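Phosphonomutase (Burkholderia cenocepacia J2315, PDB 4MG4) is probably an enzyme of the phosphomutase family, built on a closed barrel of eight parallel strands surrounded by helices. Local coordinates at residues A[21-25]-A[235-239]; A[89-95]-A[116-122]; A[105-109]-A[143-148]. All coordinates share one frame; numbering follows the deposited sequence.

Contact 1. Residues A[21-25]-A[235-239]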
loop_
_atom_site.group_PDB
_atom_site.type_symbol
_atom_site.label_atom_id
_atom_site.label_comp_id
_atom_site.label_asym_id
_atom_site.label_seq_id
_atom_site.Cartn_x
_atom_site.Cartn_y
_atom_site.Cartn_z
ATOM N N LEU A 21 -8.018 -25.014 9.298
ATOM C CA LEU A 21 -6.791 -24.499 9.886
ATOM C C LEU A 21 -6.943 -23.972 11.308
ATOM O O LEU A 21 -5.934 -23.682 11.976
ATOM C CB LEU A 21 -6.180 -23.403 8.966
ATOM C CG LEU A 21 -5.604 -23.924 7.625
ATOM C CD1 LEU A 21 -5.378 -22.742 6.717
ATOM C CD2 LEU A 21 -4.346 -24.733 7.936
ATOM N N HIS A 22 -8.173 -23.846 11.765
ATOM C CA HIS A 22 -8.420 -23.455 13.153
ATOM C C HIS A 22 -8.334 -24.661 14.044
ATOM O O HIS A 22 -9.297 -25.398 14.183
ATOM C CB HIS A 22 -9.801 -22.797 13.287
ATOM C CG HIS A 22 -9.913 -21.479 12.569
ATOM N ND1 HIS A 22 -10.008 -21.386 11.196
ATOM C CD2 HIS A 22 -10.023 -20.208 13.037
ATOM C CE1 HIS A 22 -10.088 -20.117 10.849
ATOM N NE2 HIS A 22 -10.134 -19.379 11.940
ATOM N N ARG A 23 -7.169 -24.866 14.615
ATOM C CA ARG A 23 -6.848 -26.080 15.372
ATOM C C ARG A 23 -6.239 -25.673 16.719
ATOM O O ARG A 23 -5.166 -25.112 16.771
ATOM C CB ARG A 23 -5.907 -26.962 14.555
ATOM C CG ARG A 23 -6.547 -27.613 13.331
ATOM C CD ARG A 23 -7.723 -28.566 13.672
ATOM N NE ARG A 23 -8.348 -29.308 12.542
ATOM C CZ ARG A 23 -9.493 -29.001 11.950
ATOM N NH1 ARG A 23 -10.173 -27.920 12.328
ATOM N NH2 ARG A 23 -10.000 -29.779 10.969
ATOM N N ALA A 24 -6.980 -25.901 17.783
ATOM C CA ALA A 24 -6.504 -25.623 19.140
ATOM C C ALA A 24 -5.162 -26.319 19.321
ATOM O O ALA A 24 -5.051 -27.545 19.044
ATOM C CB ALA A 24 -7.531 -26.103 20.161
ATOM N N GLY A 25 -4.135 -25.570 19.692
ATOM C CA GLY A 25 -2.800 -26.144 19.916
ATOM C C GLY A 25 -1.901 -26.203 18.699
ATOM O O GLY A 25 -0.695 -26.441 18.794
ATOM N N GLY A 235 -3.633 -23.594 24.177
ATOM C CA GLY A 235 -4.797 -24.154 23.454
ATOM C C GLY A 235 -5.450 -23.204 22.449
ATOM O O GLY A 235 -6.541 -23.464 21.968
ATOM N N VAL A 236 -4.760 -22.114 22.106
ATOM C CA VAL A 236 -5.273 -21.144 21.124
ATOM C C VAL A 236 -5.306 -21.789 19.738
ATOM O O VAL A 236 -4.471 -22.632 19.455
ATOM C CB VAL A 236 -4.364 -19.924 21.171
ATOM C CG1 VAL A 236 -4.465 -19.008 20.034
ATOM C CG2 VAL A 236 -4.560 -19.207 22.520
ATOM N N ALA A 237 -6.320 -21.432 18.949
ATOM C CA ALA A 237 -6.511 -21.930 17.613
ATOM C C ALA A 237 -6.100 -20.986 16.471
ATOM O O ALA A 237 -5.956 -21.402 15.317
ATOM C CB ALA A 237 -7.980 -22.329 17.457
ATOM N N ARG A 238 -5.950 -19.710 16.791
ATOM C CA ARG A 238 -5.698 -18.709 15.775
ATOM C C ARG A 238 -4.941 -17.529 16.409
ATOM O O ARG A 238 -5.289 -17.082 17.527
ATOM C CB ARG A 238 -7.017 -18.266 15.184
ATOM C CG ARG A 238 -6.947 -17.123 14.156
ATOM C CD ARG A 238 -8.314 -17.007 13.466
ATOM N NE ARG A 238 -8.472 -15.797 12.680
ATOM C CZ ARG A 238 -9.526 -15.563 11.883
ATOM N NH1 ARG A 238 -10.474 -16.473 11.713
ATOM N NH2 ARG A 238 -9.633 -14.358 11.303
ATOM N N ILE A 239 -3.938 -17.003 15.705
ATOM C CA ILE A 239 -3.109 -15.926 16.203
ATOM C C ILE A 239 -3.085 -14.772 15.168
ATOM O O ILE A 239 -2.808 -15.015 13.992
ATOM C CB ILE A 239 -1.675 -16.404 16.497
ATOM C CG1 ILE A 239 -1.722 -17.383 17.673
ATOM C CG2 ILE A 239 -0.783 -15.216 16.790
ATOM C CD1 ILE A 239 -0.448 -18.119 17.921
#
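Arg238 NH1 meets the imidazole of His22 at its edge and donates to His22 NE2 (2.9 Å), while Phe156 stacks on the ring and Phe18 packs edge-to-face with it. The imidazole runs alongside the end of Arg238, the two planes inclined by 60°. NH1 keeps within the ring plane, but NE2 is tilted about 20° from the guanidinium plane, and the bond is bent. The aliphatic part follows, Arg238 CD approaching His22 NE2 to 3.4 Å. Arg238 reaches the ring through a fully extended chain, its CG opposite the backbone N (chi1 176°). On the far side of the ring, His22 ND1 bonds to Phe18 O. Further along, the backbones join: Gly25 N donates to Val236 O (3.0 Å), and Ala237 CA makes a CA-H...O contact with Arg23 O (3.6 Å). Ala24 CB rests on Gly235 O (3.3 Å), where Gly235 ends helix 228-234 with a Schellman motif. The contact thus sets the loop between helix 11-20 and strand 28-33 against the entry to strand 238-240, at the seam where the last barrel strand meets the first, with Val236 turned onto helix 203-212.

Contact 2. Residues A[89-95]-A[116-122]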
loop_
_atom_site.group_PDB
_atom_site.type_symbol
_atom_site.label_atom_id
_atom_site.label_comp_id
_atom_site.label_asym_id
_atom_site.label_seq_id
_atom_site.Cartn_x
_atom_site.Cartn_y
_atom_site.Cartn_z
ATOM N N VAL A 89 -9.003 -15.968 1.825
ATOM C CA VAL A 89 -8.879 -14.604 2.346
ATOM C C VAL A 89 -10.034 -14.350 3.294
ATOM O O VAL A 89 -11.214 -14.521 2.886
ATOM C CB VAL A 89 -8.910 -13.527 1.225
ATOM C CG1 VAL A 89 -8.894 -12.121 1.814
ATOM C CG2 VAL A 89 -7.735 -13.754 0.289
ATOM N N THR A 90 -9.721 -13.864 4.496
ATOM C CA THR A 90 -10.728 -13.397 5.452
ATOM C C THR A 90 -10.642 -11.897 5.565
ATOM O O THR A 90 -9.512 -11.324 5.468
ATOM C CB THR A 90 -10.564 -14.099 6.807
ATOM O OG1 THR A 90 -11.661 -13.749 7.673
ATOM C CG2 THR A 90 -9.212 -13.857 7.430
ATOM N N VAL A 91 -11.793 -11.252 5.793
ATOM C CA VAL A 91 -11.850 -9.797 5.787
ATOM C C VAL A 91 -12.301 -9.238 7.123
ATOM O O VAL A 91 -13.318 -9.649 7.678
ATOM C CB VAL A 91 -12.730 -9.279 4.626
ATOM C CG1 VAL A 91 -14.168 -9.749 4.728
ATOM C CG2 VAL A 91 -12.762 -7.762 4.624
ATOM N N ASP A 92 -11.601 -8.212 7.592
ATOM C CA ASP A 92 -12.014 -7.467 8.768
ATOM C C ASP A 92 -13.125 -6.515 8.399
ATOM O O ASP A 92 -12.903 -5.533 7.671
ATOM C CB ASP A 92 -10.823 -6.728 9.366
ATOM C CG ASP A 92 -11.147 -5.951 10.633
ATOM O OD1 ASP A 92 -12.275 -5.980 11.140
ATOM O OD2 ASP A 92 -10.150 -5.322 11.138
ATOM N N LEU A 93 -14.327 -6.806 8.852
ATOM C CA LEU A 93 -15.498 -5.917 8.597
ATOM C C LEU A 93 -15.837 -4.984 9.754
ATOM O O LEU A 93 -16.926 -4.390 9.775
ATOM C CB LEU A 93 -16.703 -6.759 8.250
ATOM C CG LEU A 93 -16.485 -7.591 6.983
ATOM C CD1 LEU A 93 -17.672 -8.481 6.744
ATOM C CD2 LEU A 93 -16.212 -6.733 5.744
ATOM N N GLU A 94 -14.945 -4.887 10.734
ATOM C CA GLU A 94 -15.144 -4.023 11.894
ATOM C C GLU A 94 -16.487 -4.370 12.535
ATOM O O GLU A 94 -16.723 -5.551 12.767
ATOM C CB GLU A 94 -14.996 -2.549 11.501
ATOM C CG GLU A 94 -13.552 -2.282 11.078
ATOM C CD GLU A 94 -13.303 -0.806 10.812
ATOM O OE1 GLU A 94 -13.200 -0.089 11.823
ATOM O OE2 GLU A 94 -13.257 -0.390 9.620
ATOM N N SER A 95 -17.370 -3.389 12.812
ATOM C CA SER A 95 -18.677 -3.684 13.426
ATOM C C SER A 95 -19.728 -4.139 12.413
ATOM O O SER A 95 -20.844 -4.463 12.804
ATOM C CB SER A 95 -19.184 -2.443 14.224
ATOM O OG SER A 95 -19.555 -1.448 13.333
ATOM N N ALA A 116 -14.312 -13.065 -0.353
ATOM C CA ALA A 116 -13.871 -13.475 1.003
ATOM C C ALA A 116 -14.550 -14.757 1.432
ATOM O O ALA A 116 -15.720 -14.987 1.084
ATOM C CB ALA A 116 -14.137 -12.411 2.041
ATOM N N ILE A 117 -13.863 -15.563 2.273
ATOM C CA ILE A 117 -14.442 -16.797 2.828
ATOM C C ILE A 117 -14.603 -16.756 4.352
ATOM O O ILE A 117 -14.906 -17.754 4.989
ATOM C CB ILE A 117 -13.654 -18.042 2.341
ATOM C CG1 ILE A 117 -12.153 -17.931 2.575
ATOM C CG2 ILE A 117 -13.907 -18.180 0.849
ATOM C CD1 ILE A 117 -11.728 -17.727 4.010
ATOM N N GLY A 118 -14.409 -15.575 4.917
ATOM C CA GLY A 118 -14.739 -15.344 6.307
ATOM C C GLY A 118 -14.555 -13.898 6.665
ATOM O O GLY A 118 -14.157 -13.069 5.793
ATOM N N CYS A 119 -14.861 -13.558 7.916
ATOM C CA CYS A 119 -14.749 -12.204 8.387
ATOM C C CYS A 119 -14.415 -12.128 9.858
ATOM O O CYS A 119 -14.540 -13.116 10.607
ATOM C CB CYS A 119 -16.011 -11.370 8.123
ATOM S SG CYS A 119 -17.424 -11.904 9.105
ATOM N N ASN A 120 -13.957 -10.949 10.271
ATOM C CA ASN A 120 -14.049 -10.558 11.679
ATOM C C ASN A 120 -15.200 -9.571 11.815
ATOM O O ASN A 120 -15.320 -8.616 10.993
ATOM C CB ASN A 120 -12.828 -9.841 12.194
ATOM C CG ASN A 120 -11.691 -10.790 12.556
ATOM O OD1 ASN A 120 -11.632 -11.928 12.091
ATOM N ND2 ASN A 120 -10.783 -10.305 13.399
ATOM N N LEU A 121 -16.041 -9.813 12.823
ATOM C CA LEU A 121 -17.206 -8.938 13.095
ATOM C C LEU A 121 -17.164 -8.617 14.573
ATOM O O LEU A 121 -17.177 -9.527 15.400
ATOM C CB LEU A 121 -18.522 -9.656 12.735
ATOM C CG LEU A 121 -19.843 -8.918 12.911
ATOM C CD1 LEU A 121 -19.861 -7.680 12.039
ATOM C CD2 LEU A 121 -20.961 -9.867 12.533
ATOM N N GLU A 122 -17.095 -7.334 14.894
ATOM C CA GLU A 122 -16.802 -6.828 16.210
ATOM C C GLU A 122 -18.054 -6.282 16.910
ATOM O O GLU A 122 -18.945 -5.683 16.264
ATOM C CB GLU A 122 -15.780 -5.696 16.000
ATOM C CG GLU A 122 -15.133 -5.111 17.206
ATOM C CD GLU A 122 -14.048 -4.090 16.795
ATOM O OE1 GLU A 122 -13.685 -4.097 15.579
ATOM O OE2 GLU A 122 -13.510 -3.383 17.687
HETATM O O HOH W 1 -12.404 -15.100 9.912
HETATM O O HOH W 2 -10.979 -11.777 9.432
HETATM O O HOH W 3 -13.461 -6.603 13.602
HETATM O O HOH W 4 -13.061 -0.954 14.272
HETATM O O HOH W 5 -21.679 -6.250 15.331
#
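Strands 89-92 and 118-122 are the two parallel strands of a beta-alpha-beta unit in the TIM barrel, and their backbones knit 89-95 to 116-122. Ile117 N donates to Val89 O in a nearly straight bond (2.9 Å), Gly118 O receives Val91 N, Asn120 N reaches Val91 O, and Asn120 O takes Leu93 N. Beyond the end of strand 89-92, Glu94 O still accepts from Glu122 N (2.8 Å). On one face lie Thr90, Asp92 and Asn120. Thr90 OG1, set anti to the backbone N (chi1 -173°), is hydrogen-bonded to two waters at 2.7 Å; one donates to Cys119 O, the other to Asn120 OD1, which also accepts from Asn158 ND2. Asp92 OD1 closes an Asx turn by accepting Glu94 N from above the carboxylate plane (2.9 Å), and a third water bridges it to Glu122 OE1. Val91 and Cys119 point to the other face, where Val91 CG1 packs on Ala116 CB (3.8 Å) and Leu93 CD1, just past the strand, on Cys119 CB (3.6 Å). Helices 101-113 and 71-84 cover this side, strands 50-52 and 156-160 flank the pair, and Arg238 of strand 238-240 touches Thr90 and Asn120 across the barrel.

Contact 3. Residues A[105-109]-A[143-148]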
loop_
_atom_site.group_PDB
_atom_site.type_symbol
_atom_site.label_atom_id
_atom_site.label_comp_id
_atom_site.label_asym_id
_atom_site.label_seq_id
_atom_site.Cartn_x
_atom_site.Cartn_y
_atom_site.Cartn_z
ATOM N N ALA A 105 -26.086 -7.918 7.440
ATOM C CA ALA A 105 -26.246 -9.056 6.514
ATOM C C ALA A 105 -25.824 -8.673 5.114
ATOM O O ALA A 105 -25.133 -9.448 4.444
ATOM C CB ALA A 105 -27.677 -9.534 6.504
ATOM N N GLU A 106 -26.233 -7.476 4.664
ATOM C CA GLU A 106 -25.841 -6.970 3.333
ATOM C C GLU A 106 -24.309 -6.872 3.237
ATOM O O GLU A 106 -23.702 -7.255 2.269
ATOM C CB GLU A 106 -26.472 -5.622 3.024
ATOM C CG GLU A 106 -26.054 -5.019 1.682
ATOM C CD GLU A 106 -26.810 -3.713 1.330
ATOM O OE1 GLU A 106 -28.039 -3.672 1.409
ATOM O OE2 GLU A 106 -26.153 -2.727 0.942
ATOM N N THR A 107 -23.676 -6.351 4.253
ATOM C CA THR A 107 -22.217 -6.248 4.274
ATOM C C THR A 107 -21.550 -7.620 4.103
ATOM O O THR A 107 -20.623 -7.807 3.342
ATOM C CB THR A 107 -21.745 -5.548 5.561
ATOM O OG1 THR A 107 -22.242 -4.198 5.572
ATOM C CG2 THR A 107 -20.213 -5.516 5.665
ATOM N N ILE A 108 -21.994 -8.609 4.883
ATOM C CA ILE A 108 -21.443 -9.937 4.772
ATOM C C ILE A 108 -21.689 -10.507 3.380
ATOM O O ILE A 108 -20.814 -11.094 2.754
ATOM C CB ILE A 108 -22.097 -10.885 5.799
ATOM C CG1 ILE A 108 -21.745 -10.392 7.175
ATOM C CG2 ILE A 108 -21.861 -12.369 5.456
ATOM C CD1 ILE A 108 -20.422 -10.705 7.531
ATOM N N ALA A 109 -22.892 -10.326 2.872
ATOM C CA ALA A 109 -23.214 -10.810 1.540
ATOM C C ALA A 109 -22.324 -10.167 0.520
ATOM O O ALA A 109 -21.888 -10.835 -0.404
ATOM C CB ALA A 109 -24.699 -10.567 1.174
ATOM N N ALA A 143 -27.636 -12.379 11.764
ATOM C CA ALA A 143 -27.952 -11.866 10.403
ATOM C C ALA A 143 -26.811 -12.209 9.402
ATOM O O ALA A 143 -27.065 -12.571 8.240
ATOM C CB ALA A 143 -28.190 -10.369 10.479
ATOM N N ALA A 144 -25.577 -12.087 9.862
ATOM C CA ALA A 144 -24.404 -12.453 9.076
ATOM C C ALA A 144 -24.429 -13.959 8.715
ATOM O O ALA A 144 -24.125 -14.349 7.599
ATOM C CB ALA A 144 -23.105 -12.084 9.843
ATOM N N ARG A 145 -24.741 -14.818 9.657
ATOM C CA ARG A 145 -24.778 -16.269 9.465
ATOM C C ARG A 145 -25.841 -16.587 8.432
ATOM O O ARG A 145 -25.635 -17.365 7.498
ATOM C CB ARG A 145 -25.109 -16.977 10.775
ATOM C CG ARG A 145 -25.432 -18.457 10.688
ATOM C CD ARG A 145 -24.168 -19.290 10.638
ATOM N NE ARG A 145 -23.392 -19.186 9.420
ATOM C CZ ARG A 145 -22.044 -19.161 9.372
ATOM N NH1 ARG A 145 -21.297 -19.078 10.485
ATOM N NH2 ARG A 145 -21.437 -19.158 8.191
ATOM N N GLN A 146 -26.976 -15.921 8.589
ATOM C CA GLN A 146 -28.064 -16.156 7.658
ATOM C C GLN A 146 -27.702 -15.751 6.234
ATOM O O GLN A 146 -28.028 -16.496 5.282
ATOM C CB GLN A 146 -29.358 -15.522 8.186
ATOM C CG GLN A 146 -30.512 -15.643 7.225
ATOM C CD GLN A 146 -31.759 -15.005 7.804
ATOM O OE1 GLN A 146 -31.807 -13.780 8.051
ATOM N NE2 GLN A 146 -32.754 -15.821 8.061
ATOM N N ALA A 147 -27.028 -14.611 6.064
ATOM C CA ALA A 147 -26.580 -14.162 4.794
ATOM C C ALA A 147 -25.604 -15.166 4.164
ATOM O O ALA A 147 -25.688 -15.498 2.989
ATOM C CB ALA A 147 -25.942 -12.785 4.904
ATOM N N ALA A 148 -24.647 -15.636 4.965
ATOM C CA ALA A 148 -23.715 -16.647 4.457
ATOM C C ALA A 148 -24.416 -17.965 4.090
ATOM O O ALA A 148 -24.074 -18.581 3.091
ATOM C CB ALA A 148 -22.614 -16.898 5.489
#
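Ala105 O accepts the helical bond from Ala109 N (2.9 Å) and is also touched by the Ala147 methyl, whose CB sits 3.5 Å from that oxygen. The contact packs two neighbouring outer helices of the TIM barrel, 101-113 and 134-150, which run in roughly the same direction: their short segments are inclined by 40° and their axes approach to 8.1 Å. So close a spacing rests on alanines, small enough to let the backbones come near each other. Ala105 CB lies against Ala143 O (3.6 Å) and at about equal distance from the methyls of Ala143 and Ala147. One turn further on, Ile108 supplies the larger apolar group and points toward the other helix. Its CG1 stands opposite the carbonyl carbon (chi1 -64°), and the two branches divide: CG1 and CD1 meet the Ala144 methyl, while CG2 lies near Ala144 O (3.7 Å) and beside Ala147 CB. The side chains that meet are apolar, whereas polar side chains on other sides of the helices have partners beyond the two segments: Thr107 OG1 bonds to Gly96 O and Arg71 NH2, and Arg145 forms salt bridges with Asp149 of its own helix and with Asp193. Toward the barrel, Ala144 rests on Leu121 and Ile157 of strands 118-122 and 156-160. The tightest point is Ile108 CG1 against Ala144 CB, at 3.4 Å shorter than a usual carbon-carbon contact.

From the N terminus the chain passes helix 11-20 and reaches 21-25, whose partner 235-239 comes 210 residues later; contact 1 therefore closes a loop that encloses almost the whole barrel, and contacts 2 and 3 both nest inside it. Contact 2 closes a short loop, 89-95 to 116-122, around helix 101-113. Contact 3 starts on that helix at 105-109 and ends at 143-148, beyond strand 118-122, so contacts 2 and 3 cross. They also touch, Ile108 CD1 lying 3.6 Å from Cys119 SG, which joins the helical layer to the sheet. Arg238 NH2 of contact 1 lies 3.2 Å from Asn120 OD1 of contact 2, while contacts 1 and 3 remain about 11 Å apart at their nearest atoms.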